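Long-range contacts in oxidoreductase, NAD-binding/iron-sulfur cluster-binding protein (Nitratireductor pacificus pht-3B, PDB 6ZXU), which is a catabolic reductive dehalogenase, binding cobalamin and two [4Fe-4S] clusters and probably removing halogen from organohalides by reduction: residues N487-L491 / G502-L506; V498-D503 / E566-V572; P508-S514 / M592-N598; D537-C542 / R619-I623; N552-G557 / I671-L677. All coordinates share one frame; numbering follows the deposited sequence.

In the fold
All five contacts gather round the cobalamin and the two [4Fe-4S] clusters. Contacts 1 and 2 share Gly-502 and Asp-503, lie about 9 Å apart between centres and both line the cobalamin pocket. Contacts 2, 3 and 4 touch the same cluster, which Cys-539, Cys-542, Cys-545 and Cys-595 surround. Arg-500 ties contact 2 to contact 4 through Cys-539 O and to contact 5 through Ser-555 O. Trp-597 of contact 3 meets Phe-538 of contact 4, their contact centres about 14 Å apart. Contact 5 lies about 20 Å from contact 1 but only about 11 Å from contact 2, between centres, and its Ile-554 touches the second cluster.

Contact 1: residues N487-L491 / G502-L506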
# COMPACT_ATOMS: atom_id res chain seq x y z
N ASN A 487 5.24 11.81 -7.69
CA ASN A 487 6.57 12.05 -7.13
C ASN A 487 6.82 13.43 -6.57
O ASN A 487 7.30 13.55 -5.43
CB ASN A 487 7.64 11.69 -8.14
CG ASN A 487 7.53 10.24 -8.55
OD1 ASN A 487 6.47 9.81 -9.02
ND2 ASN A 487 8.58 9.53 -8.43
N PRO A 488 6.59 14.50 -7.36
CA PRO A 488 6.95 15.83 -6.82
C PRO A 488 6.08 16.23 -5.64
O PRO A 488 6.54 16.92 -4.75
CB PRO A 488 6.70 16.72 -8.02
CG PRO A 488 5.86 16.03 -8.93
CD PRO A 488 6.16 14.57 -8.76
N ALA A 489 4.84 15.72 -5.59
CA ALA A 489 4.01 15.89 -4.41
C ALA A 489 4.52 15.16 -3.19
O ALA A 489 4.54 15.72 -2.09
CB ALA A 489 2.59 15.51 -4.73
N ILE A 490 5.01 13.94 -3.35
CA ILE A 490 5.67 13.22 -2.24
C ILE A 490 6.87 14.05 -1.74
O ILE A 490 7.05 14.19 -0.53
CB ILE A 490 6.13 11.81 -2.65
CG1 ILE A 490 4.93 10.96 -3.06
CG2 ILE A 490 6.86 11.13 -1.53
CD1 ILE A 490 5.37 9.75 -3.87
N LEU A 491 7.64 14.62 -2.67
CA LEU A 491 8.82 15.43 -2.28
C LEU A 491 8.40 16.71 -1.55
O LEU A 491 8.93 16.99 -0.49
CB LEU A 491 9.60 15.79 -3.47
CG LEU A 491 10.86 16.54 -3.15
CD1 LEU A 491 11.95 15.66 -2.54
CD2 LEU A 491 11.38 17.18 -4.44
N GLY A 502 15.34 6.09 -8.35
CA GLY A 502 15.15 6.96 -9.46
C GLY A 502 13.81 7.58 -9.48
O GLY A 502 13.66 8.78 -9.12
N ASP A 503 12.83 6.78 -9.86
CA ASP A 503 11.45 7.20 -9.93
C ASP A 503 10.69 6.81 -8.70
O ASP A 503 9.45 6.76 -8.71
CB ASP A 503 10.74 6.61 -11.23
CG ASP A 503 11.11 7.45 -12.59
OD1 ASP A 503 12.12 8.27 -12.59
OD2 ASP A 503 10.30 7.35 -13.61
N THR A 504 11.41 6.57 -7.60
CA THR A 504 10.85 6.23 -6.30
C THR A 504 11.54 7.14 -5.26
O THR A 504 12.76 7.32 -5.28
CB THR A 504 11.15 4.74 -5.93
OG1 THR A 504 10.59 3.86 -6.84
CG2 THR A 504 10.59 4.36 -4.59
N LEU A 505 10.74 7.73 -4.37
CA LEU A 505 11.24 8.50 -3.25
C LEU A 505 11.29 7.66 -1.98
O LEU A 505 10.49 6.74 -1.79
CB LEU A 505 10.37 9.74 -2.97
CG LEU A 505 10.72 10.87 -4.01
CD1 LEU A 505 9.88 10.58 -5.24
CD2 LEU A 505 10.47 12.20 -3.47
N LEU A 506 12.24 7.95 -1.12
CA LEU A 506 12.55 7.13 0.00
C LEU A 506 12.24 7.88 1.32
O LEU A 506 12.62 9.00 1.54
CB LEU A 506 14.03 6.71 -0.09
CG LEU A 506 14.59 5.63 0.81
CD1 LEU A 506 15.75 5.01 0.15
CD2 LEU A 506 14.98 6.13 2.21
O HOH W 1 11.61 10.46 -8.22
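Asn-487, on helix 486-492, reaches Asp-503 with its amide: ND2 donates to Asp-503 O at 2.9 Å. Its CG lies beside the backbone N, anti to the carbonyl carbon (chi1 -59°), which brings the amide across to the 502-506 backbone. The oxygen lies in the amide plane, but the donor stands above the carbonyl plane, 72° out of it, missing the lone pairs. The same ND2 donates to a water that donates to Gly-502 O, and its flank rests on Leu-505 CD1. With an alanine here, Asp-503 O and the water would probably lose this donor, and Leu-505 CD1 the flank it rests on. One turn on, Ile-490 lays CG2 against Leu-505 CB at 4.0 Å. Leu-491 CB meets Leu-505 CD2 at 3.7 Å, the side chains at about a right angle. Leu-505 thus spreads CD1 toward Asn-487 and CD2 toward Leu-491. Its backbone N bonds to cobalamin, as does Asp-503 OD2: helix and loop together wall part of the cobalamin pocket.

Contact 2: residues V498-D503 / E566-V572; sequences VSRIGD and EIWKADV. With SF4 (iron/sulfur cluster), chain D.
Trp-568 lays one ring face against the backbone and CB of Arg-500, with Arg-500 CA 3.3 Å above the plane toward the rim. The indole edge is turned to Val-498 O, and Val-498 CG1 packs on Trp-568 CE3 at 4.1 Å. Arg-500 starts extended and bends at chi3 (-60°), which turns one face of its guanidinium to Trp-568 NE1, the planes 51° apart; NH1 and NE1 are both donors and do not bond each other. The guanidinium edge faces sulfur S3 of the iron-sulfur cluster, while NH1 bonds to Ser-555 O and Gly-557 O. This hairpin connection between strands 497-498 and 505-506 thus runs between the [4Fe-4S] cluster and the cobalamin. Among the polar contacts, Lys-569 NZ forms a salt bridge to Asp-503 OD1 at 2.8 Å, on the syn lone pair; Lys-569 NZ also forms a salt bridge to cobalamin. One water joins Ser-499 O and Gly-502 O to Trp-568 N, and another accepts from Arg-500 NH2. Gly-502 CA comes within 3.1 Å of Trp-568 O in a CA-H...O contact, and a side chain at the glycine would press on Ala-570 CB as well.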
# COMPACT_ATOMS: atom_id res chain seq x y z
N VAL A 498 14.53 12.28 -2.76
CA VAL A 498 15.09 11.70 -3.98
C VAL A 498 16.14 10.63 -3.64
O VAL A 498 17.09 10.89 -2.89
CB VAL A 498 15.72 12.81 -4.84
CG1 VAL A 498 16.62 12.28 -5.94
CG2 VAL A 498 14.57 13.63 -5.47
N SER A 499 15.98 9.43 -4.24
CA SER A 499 16.85 8.31 -4.01
C SER A 499 17.49 7.82 -5.33
O SER A 499 17.04 8.15 -6.42
CB SER A 499 16.15 7.16 -3.32
OG SER A 499 15.38 6.42 -4.26
N ARG A 500 18.51 6.99 -5.18
CA ARG A 500 19.16 6.41 -6.38
C ARG A 500 18.20 5.57 -7.19
O ARG A 500 18.27 5.52 -8.41
CB ARG A 500 20.42 5.66 -5.96
CG ARG A 500 21.12 4.94 -7.14
CD ARG A 500 22.42 4.20 -6.75
NE ARG A 500 23.38 5.10 -6.21
CZ ARG A 500 24.14 5.96 -6.88
NH1 ARG A 500 24.11 5.94 -8.23
NH2 ARG A 500 24.97 6.71 -6.23
N ILE A 501 17.28 4.88 -6.58
CA ILE A 501 16.28 4.10 -7.34
C ILE A 501 15.73 4.84 -8.53
O ILE A 501 15.69 4.32 -9.60
CB ILE A 501 15.18 3.56 -6.43
CG1 ILE A 501 15.79 2.63 -5.41
CG2 ILE A 501 14.14 2.84 -7.20
CD1 ILE A 501 14.82 2.00 -4.34
N GLY A 502 15.34 6.09 -8.35
CA GLY A 502 15.15 6.96 -9.46
C GLY A 502 13.81 7.58 -9.48
O GLY A 502 13.66 8.78 -9.12
N ASP A 503 12.83 6.78 -9.86
CA ASP A 503 11.45 7.20 -9.93
C ASP A 503 10.69 6.81 -8.70
O ASP A 503 9.45 6.76 -8.71
CB ASP A 503 10.74 6.61 -11.23
CG ASP A 503 11.11 7.45 -12.59
OD1 ASP A 503 12.12 8.27 -12.59
OD2 ASP A 503 10.30 7.35 -13.61
N GLU A 566 16.97 17.97 -10.52
CA GLU A 566 18.08 17.10 -10.24
C GLU A 566 17.51 15.72 -9.77
O GLU A 566 16.66 15.64 -8.86
CB GLU A 566 18.92 17.71 -9.11
CG GLU A 566 20.07 16.86 -8.60
CD GLU A 566 20.83 17.51 -7.41
OE1 GLU A 566 20.36 18.53 -6.79
OE2 GLU A 566 21.89 16.93 -7.07
N ILE A 567 18.05 14.65 -10.33
CA ILE A 567 17.54 13.33 -10.07
C ILE A 567 18.59 12.29 -10.47
O ILE A 567 19.47 12.57 -11.27
CB ILE A 567 16.21 13.16 -10.88
CG1 ILE A 567 15.39 12.03 -10.25
CG2 ILE A 567 16.46 13.02 -12.36
CD1 ILE A 567 13.94 12.06 -10.56
N TRP A 568 18.50 11.10 -9.89
CA TRP A 568 19.18 9.92 -10.43
C TRP A 568 18.22 9.28 -11.45
O TRP A 568 17.22 8.70 -11.06
CB TRP A 568 19.47 8.87 -9.34
CG TRP A 568 20.76 9.10 -8.53
CD1 TRP A 568 22.03 8.89 -8.97
CD2 TRP A 568 20.86 9.53 -7.19
NE1 TRP A 568 22.92 9.20 -8.00
CE2 TRP A 568 22.23 9.61 -6.89
CE3 TRP A 568 19.95 9.94 -6.24
CZ2 TRP A 568 22.71 10.00 -5.63
CZ3 TRP A 568 20.40 10.30 -5.00
CH2 TRP A 568 21.78 10.37 -4.71
N LYS A 569 18.46 9.43 -12.73
CA LYS A 569 17.47 8.96 -13.70
C LYS A 569 17.75 7.52 -14.05
O LYS A 569 18.82 7.16 -14.55
CB LYS A 569 17.43 9.85 -14.98
CG LYS A 569 16.15 9.59 -15.80
CD LYS A 569 14.98 10.25 -15.07
CE LYS A 569 13.71 9.60 -15.37
NZ LYS A 569 12.64 10.20 -14.53
N ALA A 570 16.82 6.65 -13.68
CA ALA A 570 16.83 5.27 -14.07
C ALA A 570 16.43 5.17 -15.53
O ALA A 570 15.84 6.09 -16.10
CB ALA A 570 15.89 4.46 -13.25
N ASP A 571 16.70 4.03 -16.13
CA ASP A 571 16.29 3.76 -17.55
C ASP A 571 14.88 3.19 -17.55
O ASP A 571 14.66 2.01 -17.30
CB ASP A 571 17.25 2.81 -18.22
CG ASP A 571 17.06 2.74 -19.73
OD1 ASP A 571 15.91 2.64 -20.21
OD2 ASP A 571 18.10 2.83 -20.47
N VAL A 572 13.91 4.04 -17.83
CA VAL A 572 12.54 3.68 -17.71
C VAL A 572 12.09 2.73 -18.80
O VAL A 572 11.13 1.97 -18.63
CB VAL A 572 11.61 4.91 -17.58
CG1 VAL A 572 12.00 5.73 -16.37
CG2 VAL A 572 11.63 5.77 -18.83
FE1 SF4 D . 19.70 2.52 -3.68
FE2 SF4 D . 21.35 2.31 -1.42
FE3 SF4 D . 18.67 2.48 -1.10
FE4 SF4 D . 20.00 4.70 -1.99
S1 SF4 D . 20.23 3.58 -0.01
S2 SF4 D . 18.14 3.88 -2.80
S3 SF4 D . 21.53 3.63 -3.24
S4 SF4 D . 19.88 0.90 -2.14
O HOH W 2 16.03 9.84 -8.28
O HOH W 3 18.58 5.52 -11.12
O HOH W 4 26.08 9.19 -7.00

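Contact 3: residues P508-S514 / M592-N598. With NA (sodium ion), chain G; SF4 (iron/sulfur cluster), chain D.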
# COMPACT_ATOMS: atom_id res chain seq x y z
N PRO A 508 12.25 8.02 5.61
CA PRO A 508 13.24 7.60 6.57
C PRO A 508 12.81 6.44 7.49
O PRO A 508 13.65 5.83 8.16
CB PRO A 508 13.54 8.88 7.34
CG PRO A 508 12.35 9.73 7.13
CD PRO A 508 11.84 9.42 5.76
N PHE A 509 11.54 6.09 7.52
CA PHE A 509 11.07 5.03 8.41
C PHE A 509 10.69 3.76 7.63
O PHE A 509 10.91 2.69 8.17
CB PHE A 509 9.88 5.50 9.26
CG PHE A 509 10.23 6.65 10.16
CD1 PHE A 509 10.97 6.44 11.28
CD2 PHE A 509 9.95 7.95 9.80
CE1 PHE A 509 11.37 7.50 12.08
CE2 PHE A 509 10.28 9.03 10.61
CZ PHE A 509 11.01 8.83 11.73
N ILE A 510 10.06 3.85 6.47
CA ILE A 510 9.64 2.63 5.69
C ILE A 510 10.48 2.49 4.43
O ILE A 510 10.20 1.64 3.60
CB ILE A 510 8.14 2.59 5.41
CG1 ILE A 510 7.70 3.68 4.46
CG2 ILE A 510 7.36 2.65 6.69
CD1 ILE A 510 6.31 3.44 3.94
N GLY A 511 11.55 3.32 4.31
CA GLY A 511 12.40 3.19 3.17
C GLY A 511 11.67 3.44 1.89
O GLY A 511 10.80 4.30 1.79
N PRO A 512 12.01 2.68 0.84
CA PRO A 512 11.35 2.88 -0.44
C PRO A 512 10.12 1.93 -0.63
O PRO A 512 9.60 1.83 -1.73
CB PRO A 512 12.41 2.48 -1.45
CG PRO A 512 13.14 1.40 -0.75
CD PRO A 512 13.12 1.74 0.75
N ARG A 513 9.59 1.42 0.49
CA ARG A 513 8.59 0.36 0.53
C ARG A 513 7.16 0.90 0.55
O ARG A 513 6.42 0.64 1.43
CB ARG A 513 8.88 -0.50 1.75
CG ARG A 513 8.34 -1.85 1.71
CD ARG A 513 8.61 -2.59 2.98
NE ARG A 513 8.16 -1.85 4.12
CZ ARG A 513 8.88 -1.42 5.12
NH1 ARG A 513 10.16 -1.70 5.19
NH2 ARG A 513 8.32 -0.78 6.12
N SER A 514 6.79 1.69 -0.40
CA SER A 514 5.51 2.41 -0.32
C SER A 514 4.87 2.60 -1.67
O SER A 514 5.56 2.42 -2.73
CB SER A 514 5.74 3.80 0.26
OG SER A 514 6.28 4.58 -0.75
N MET A 592 13.00 -2.02 -4.31
CA MET A 592 12.46 -1.68 -2.99
C MET A 592 12.88 -2.68 -1.90
O MET A 592 13.15 -2.30 -0.77
CB MET A 592 10.93 -1.65 -2.99
CG MET A 592 10.32 -0.56 -3.81
SD MET A 592 8.50 -0.70 -3.63
CE MET A 592 8.27 -1.96 -4.75
N LYS A 593 13.02 -3.93 -2.27
CA LYS A 593 13.42 -4.97 -1.34
C LYS A 593 14.87 -4.84 -0.93
O LYS A 593 15.20 -5.08 0.24
CB LYS A 593 13.14 -6.36 -2.00
CG LYS A 593 13.57 -7.57 -1.12
CD LYS A 593 13.52 -8.84 -1.96
CE LYS A 593 14.31 -9.99 -1.26
NZ LYS A 593 13.71 -10.47 -0.01
N MET A 594 15.77 -4.56 -1.89
CA MET A 594 17.18 -4.66 -1.62
C MET A 594 17.77 -3.46 -0.85
O MET A 594 18.87 -3.52 -0.27
CB MET A 594 17.92 -4.94 -2.93
CG MET A 594 17.54 -6.25 -3.61
SD MET A 594 18.00 -7.69 -2.64
CE MET A 594 16.55 -7.95 -2.03
N CYS A 595 17.04 -2.38 -0.78
CA CYS A 595 17.50 -1.19 -0.15
C CYS A 595 17.81 -1.38 1.34
O CYS A 595 16.99 -1.88 2.05
CB CYS A 595 16.49 -0.04 -0.39
SG CYS A 595 17.09 1.57 0.19
N PRO A 596 18.98 -0.91 1.82
CA PRO A 596 19.26 -0.97 3.25
C PRO A 596 18.21 -0.32 4.13
O PRO A 596 18.00 -0.77 5.26
CB PRO A 596 20.59 -0.23 3.40
CG PRO A 596 21.22 -0.39 2.09
CD PRO A 596 20.11 -0.32 1.08
N TRP A 597 17.53 0.69 3.66
CA TRP A 597 16.46 1.37 4.43
C TRP A 597 15.17 0.56 4.53
O TRP A 597 14.27 0.94 5.29
CB TRP A 597 16.14 2.72 3.83
CG TRP A 597 17.29 3.72 3.93
CD1 TRP A 597 18.29 3.85 3.07
CD2 TRP A 597 17.46 4.74 4.93
NE1 TRP A 597 19.09 4.89 3.42
CE2 TRP A 597 18.64 5.45 4.58
CE3 TRP A 597 16.73 5.17 6.05
CZ2 TRP A 597 19.08 6.53 5.28
CZ3 TRP A 597 17.20 6.23 6.77
CH2 TRP A 597 18.38 6.89 6.41
N ASN A 598 15.07 -0.51 3.77
CA ASN A 598 13.99 -1.44 3.93
C ASN A 598 14.33 -2.37 5.07
O ASN A 598 15.11 -3.31 4.90
CB ASN A 598 13.73 -2.17 2.57
CG ASN A 598 12.65 -3.31 2.72
OD1 ASN A 598 11.66 -3.17 3.43
ND2 ASN A 598 12.97 -4.47 2.19
NA NA G . 17.12 -4.33 3.73
FE1 SF4 D . 19.70 2.52 -3.68
FE2 SF4 D . 21.35 2.31 -1.42
FE3 SF4 D . 18.67 2.48 -1.10
FE4 SF4 D . 20.00 4.70 -1.99
S1 SF4 D . 20.23 3.58 -0.01
S2 SF4 D . 18.14 3.88 -2.80
S3 SF4 D . 21.53 3.63 -3.24
S4 SF4 D . 19.88 0.90 -2.14
O HOH W 5 11.80 -0.01 6.80
O HOH W 6 16.06 -6.33 2.73
O HOH W 7 18.94 -4.64 2.40
O HOH W 8 18.34 -3.64 5.58
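Trp-597 turns the edge of its indole to Pro-508 O, which lies 3.8 Å from CE3, and also has S1 of the iron-sulfur cluster at its edge, near CD1. Arg-513 has Ile-510 O over the centre of one guanidinium face and Asn-598 OD1 at its edge. There NH1 donates to OD1 at 2.7 Å in a nearly straight bond (168°), lying in the carbonyl plane although the guanidinium and amide planes are 56° apart. The bend at chi3 (53°) turns the guanidinium back toward Asn-598, and Arg-513 CD lies close to Asn-598 OD1. Asn-598 ND2 donates to Lys-593 O, and a water bridges Arg-513 NH1 and Trp-597 O. A leucine in place of Arg-513 would probably leave Asn-598 OD1 without this donor and the carboxylate of Asp-429 without its salt-bridge mate. Residues 508-514 make a type II' turn from Ile-510 to Arg-513, and 592-598 a type I turn from Cys-595 to Asn-598 after helix 590-594. Cys-595 SG binds iron FE3 at 2.2 Å and, followed by Pro-596, supplies the remote cysteine of this cluster beside Cys-539, Cys-542 and Cys-545, as in dicluster ferredoxins. Pro-512 packs CG on Cys-595 CB at 3.7 Å, and Met-592 lays CG and SD along Pro-512 O. Gly-511 passes close to Trp-597 O, where a CB would clash. Cys-595 O and Asn-598 O, with three waters, bind the sodium ion.

Contact 4: residues D537-C542 / R619-I623. With SF4 (iron/sulfur cluster), chain D.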
# COMPACT_ATOMS: atom_id res chain seq x y z
N ASP A 537 23.72 12.15 0.67
CA ASP A 537 25.05 11.59 1.07
C ASP A 537 25.03 10.05 1.17
O ASP A 537 25.99 9.40 0.80
CB ASP A 537 25.52 12.22 2.39
CG ASP A 537 26.93 11.71 2.84
OD1 ASP A 537 27.86 11.87 2.01
OD2 ASP A 537 27.07 11.09 3.95
N PHE A 538 23.95 9.47 1.71
CA PHE A 538 23.87 8.04 1.86
C PHE A 538 23.83 7.36 0.49
O PHE A 538 24.64 6.44 0.22
CB PHE A 538 22.63 7.65 2.62
CG PHE A 538 22.65 6.23 3.15
CD1 PHE A 538 22.38 5.21 2.36
CD2 PHE A 538 22.84 5.98 4.51
CE1 PHE A 538 22.39 3.91 2.82
CE2 PHE A 538 22.81 4.69 5.02
CZ PHE A 538 22.59 3.67 4.18
N CYS A 539 22.84 7.70 -0.34
CA CYS A 539 22.73 7.09 -1.67
C CYS A 539 23.99 7.36 -2.47
O CYS A 539 24.41 6.58 -3.28
CB CYS A 539 21.56 7.61 -2.46
SG CYS A 539 20.03 6.91 -2.00
N ASN A 540 24.68 8.44 -2.22
CA ASN A 540 25.89 8.64 -2.96
C ASN A 540 27.01 7.63 -2.71
O ASN A 540 27.94 7.47 -3.47
CB ASN A 540 26.47 9.97 -2.62
CG ASN A 540 26.95 10.59 -3.83
OD1 ASN A 540 26.11 10.95 -4.75
ND2 ASN A 540 28.28 10.62 -3.98
N GLN A 541 26.93 6.95 -1.59
CA GLN A 541 27.94 5.99 -1.17
C GLN A 541 27.46 4.55 -1.28
O GLN A 541 28.17 3.67 -0.90
CB GLN A 541 28.30 6.20 0.33
CG GLN A 541 28.84 7.53 0.73
CD GLN A 541 29.12 7.60 2.20
OE1 GLN A 541 29.98 6.91 2.72
NE2 GLN A 541 28.41 8.42 2.86
N CYS A 542 26.23 4.32 -1.68
CA CYS A 542 25.63 3.04 -1.78
C CYS A 542 25.30 2.73 -3.26
O CYS A 542 25.07 3.64 -4.06
CB CYS A 542 24.36 3.01 -0.94
SG CYS A 542 23.41 1.49 -0.78
N ARG A 619 27.75 5.81 7.88
CA ARG A 619 26.93 5.40 6.76
C ARG A 619 27.61 4.35 5.94
O ARG A 619 27.02 3.34 5.59
CB ARG A 619 26.58 6.63 5.94
CG ARG A 619 25.57 7.53 6.63
CD ARG A 619 25.41 8.86 5.88
NE ARG A 619 24.44 9.66 6.60
CZ ARG A 619 24.36 10.97 6.57
NH1 ARG A 619 25.15 11.66 5.76
NH2 ARG A 619 23.46 11.60 7.33
N ALA A 620 28.88 4.56 5.64
CA ALA A 620 29.63 3.59 4.83
C ALA A 620 29.68 2.22 5.47
O ALA A 620 29.59 1.21 4.78
CB ALA A 620 31.03 4.10 4.54
N ALA A 621 29.79 2.19 6.79
CA ALA A 621 29.76 0.95 7.52
C ALA A 621 28.42 0.26 7.49
O ALA A 621 28.33 -0.94 7.40
CB ALA A 621 30.12 1.16 8.98
N ILE A 622 27.36 1.04 7.66
CA ILE A 622 26.00 0.51 7.53
C ILE A 622 25.74 -0.05 6.14
O ILE A 622 25.20 -1.13 5.97
CB ILE A 622 24.99 1.59 7.96
CG1 ILE A 622 25.07 1.88 9.44
CG2 ILE A 622 23.57 1.17 7.61
CD1 ILE A 622 24.36 3.14 9.87
N ILE A 623 26.19 0.65 5.12
CA ILE A 623 26.05 0.19 3.73
C ILE A 623 26.77 -1.14 3.53
O ILE A 623 26.21 -2.09 2.98
CB ILE A 623 26.57 1.31 2.77
CG1 ILE A 623 25.59 2.46 2.75
CG2 ILE A 623 26.79 0.79 1.40
CD1 ILE A 623 26.24 3.75 2.30
FE1 SF4 D . 19.70 2.52 -3.68
FE2 SF4 D . 21.35 2.31 -1.42
FE3 SF4 D . 18.67 2.48 -1.10
FE4 SF4 D . 20.00 4.70 -1.99
S1 SF4 D . 20.23 3.58 -0.01
S2 SF4 D . 18.14 3.88 -2.80
S3 SF4 D . 21.53 3.63 -3.24
S4 SF4 D . 19.88 0.90 -2.14
O HOH W 9 30.26 7.24 5.92
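Phe-538 has Ile-623 over one face of its ring: Ile-623 CD1 sits 4.1 Å from the centroid, a CH-pi contact, while Ile-623 CG1 approaches Phe-538 CE1 to 3.5 Å. Ile-622 CG2 comes to the ring edge. Beyond Phe-538 CD2, the methylenes of Arg-619 pass obliquely. With CG beside its backbone N (chi1 -72°) and the chain extended to NE, Arg-619 reaches Asp-537, where NH1 donates to OD2 at 2.7 Å in a salt bridge. Asp-537 OD2 lies in the guanidinium plane and is met on its anti side, slightly out of the carboxylate plane. Gln-541 OE1 rests against Ala-620 CB, and a water links it to Ala-620 N. Cys-539 SG binds iron FE4 and Cys-542 SG binds FE2, and Phe-538 CE1 also touches cluster sulfur S1. Ile-623 CD1 packs on Cys-542 CB at 3.8 Å. Helix 619-628 thus lies against the end of helix 535-540 and the cluster-binding turn after it, while helix 603-614 supports Phe-538 and Ile-622 through Ser-612, whose O takes the NE of Arg-619.

Contact 5: residues N552-G557 / I671-L677; sequences NAISFG and IGANQKL
Gln-675 and Phe-556 meet at about a right angle, the amide and ring planes 57° apart, with the amide carbon CD at the edge of the ring. The glutamine leaves its backbone with CG anti to N (chi1 178°) and runs on extended, carrying the amide into the loop 552-557. There it works at both ends. OE1 accepts from Phe-556 N at 3.0 Å in an almost straight bond (174°), in the carbonyl plane and on a lone pair. NE2 donates to Ile-554 O at 3.1 Å; that oxygen lies in the amide plane of the glutamine, but the donor stands above the carbonyl plane of Ile-554. Ile-671 lays CG1 over the face of the phenyl ring, 3.9 Å from the centroid, in a CH-pi contact. CG2 of the same isoleucine touches Phe-556 CD2 at 3.6 Å. Leu-677 points its two methyls at the loop, CD1 against Ser-555 CB at 3.8 Å and CD2 against Asn-552 O. Ser-555 OG accepts from Gly-557 N, an ST turn at Ser-555. Ile-554, whose side chain leads away from 671-677, lies beside the second iron-sulfur cluster and cobalamin. A neutral amide thus replaces a backbone partner twice, holding the loop next to the cluster without bringing in a charge, and the aliphatic groups fill in around it.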
# COMPACT_ATOMS: atom_id res chain seq x y z
N ASN A 552 19.45 -3.92 -14.99
CA ASN A 552 20.42 -2.84 -14.95
C ASN A 552 19.87 -1.46 -15.26
O ASN A 552 20.51 -0.66 -15.92
CB ASN A 552 21.62 -3.12 -15.85
CG ASN A 552 22.18 -4.52 -15.64
OD1 ASN A 552 22.45 -4.96 -14.48
ND2 ASN A 552 22.26 -5.25 -16.74
N ALA A 553 18.63 -1.20 -14.82
CA ALA A 553 17.97 0.04 -15.18
C ALA A 553 18.37 1.17 -14.22
O ALA A 553 18.20 2.32 -14.55
CB ALA A 553 16.46 -0.16 -15.16
N ILE A 554 18.89 0.88 -13.03
CA ILE A 554 19.19 1.93 -12.03
C ILE A 554 20.60 2.45 -12.28
O ILE A 554 21.53 1.68 -12.45
CB ILE A 554 18.96 1.38 -10.59
CG1 ILE A 554 17.49 1.05 -10.43
CG2 ILE A 554 19.49 2.34 -9.55
CD1 ILE A 554 17.14 0.39 -9.14
N SER A 555 20.76 3.77 -12.21
CA SER A 555 22.06 4.40 -12.37
C SER A 555 23.07 4.15 -11.26
O SER A 555 22.77 4.28 -10.07
CB SER A 555 21.89 5.90 -12.57
OG SER A 555 23.17 6.53 -12.66
N PHE A 556 24.26 3.72 -11.64
CA PHE A 556 25.45 3.62 -10.80
C PHE A 556 26.23 4.90 -10.76
O PHE A 556 27.24 4.98 -10.07
CB PHE A 556 26.41 2.54 -11.33
CG PHE A 556 25.96 1.14 -11.13
CD1 PHE A 556 25.24 0.51 -12.06
CD2 PHE A 556 26.37 0.44 -10.03
CE1 PHE A 556 24.85 -0.81 -11.87
CE2 PHE A 556 26.00 -0.87 -9.83
CZ PHE A 556 25.24 -1.51 -10.77
N GLY A 557 25.75 5.93 -11.41
CA GLY A 557 26.50 7.18 -11.53
C GLY A 557 25.92 8.35 -10.73
O GLY A 557 25.26 8.15 -9.74
N ILE A 671 31.94 0.83 -13.26
CA ILE A 671 30.59 0.73 -13.80
C ILE A 671 29.89 2.11 -13.85
O ILE A 671 29.08 2.35 -14.74
CB ILE A 671 29.77 -0.33 -13.04
CG1 ILE A 671 28.40 -0.56 -13.67
CG2 ILE A 671 29.64 0.03 -11.56
CD1 ILE A 671 28.48 -1.00 -15.09
N GLY A 672 30.21 3.01 -12.92
CA GLY A 672 29.62 4.34 -12.95
C GLY A 672 29.94 5.10 -14.21
O GLY A 672 29.10 5.74 -14.80
N ALA A 673 31.16 4.96 -14.68
CA ALA A 673 31.64 5.61 -15.89
C ALA A 673 31.27 4.86 -17.15
O ALA A 673 31.24 5.44 -18.22
CB ALA A 673 33.13 5.69 -15.81
N ASN A 674 31.01 3.55 -17.04
CA ASN A 674 30.73 2.72 -18.24
C ASN A 674 29.29 2.50 -18.59
O ASN A 674 28.94 2.34 -19.78
CB ASN A 674 31.47 1.36 -18.15
CG ASN A 674 32.99 1.52 -18.38
OD1 ASN A 674 33.43 2.23 -19.29
ND2 ASN A 674 33.72 0.81 -17.66
N GLN A 675 28.45 2.44 -17.57
CA GLN A 675 27.03 2.22 -17.78
C GLN A 675 26.43 3.44 -18.55
O GLN A 675 26.66 4.58 -18.17
CB GLN A 675 26.29 2.07 -16.46
CG GLN A 675 24.79 1.89 -16.59
CD GLN A 675 24.09 2.04 -15.27
OE1 GLN A 675 24.36 2.96 -14.52
NE2 GLN A 675 23.20 1.12 -14.95
N LYS A 676 25.68 3.17 -19.62
CA LYS A 676 25.00 4.17 -20.39
C LYS A 676 23.54 3.87 -20.44
O LYS A 676 23.09 2.86 -20.98
CB LYS A 676 25.54 4.26 -21.82
CG LYS A 676 27.04 4.40 -21.90
CD LYS A 676 27.56 5.66 -21.28
CE LYS A 676 29.09 5.64 -21.30
NZ LYS A 676 29.68 6.74 -20.51
N LEU A 677 22.76 4.73 -19.82
CA LEU A 677 21.33 4.64 -19.77
C LEU A 677 20.70 5.66 -20.76
O LEU A 677 21.33 6.63 -21.15
CB LEU A 677 20.85 4.87 -18.30
CG LEU A 677 21.44 3.91 -17.25
CD1 LEU A 677 20.94 4.32 -15.90
CD2 LEU A 677 21.05 2.42 -17.48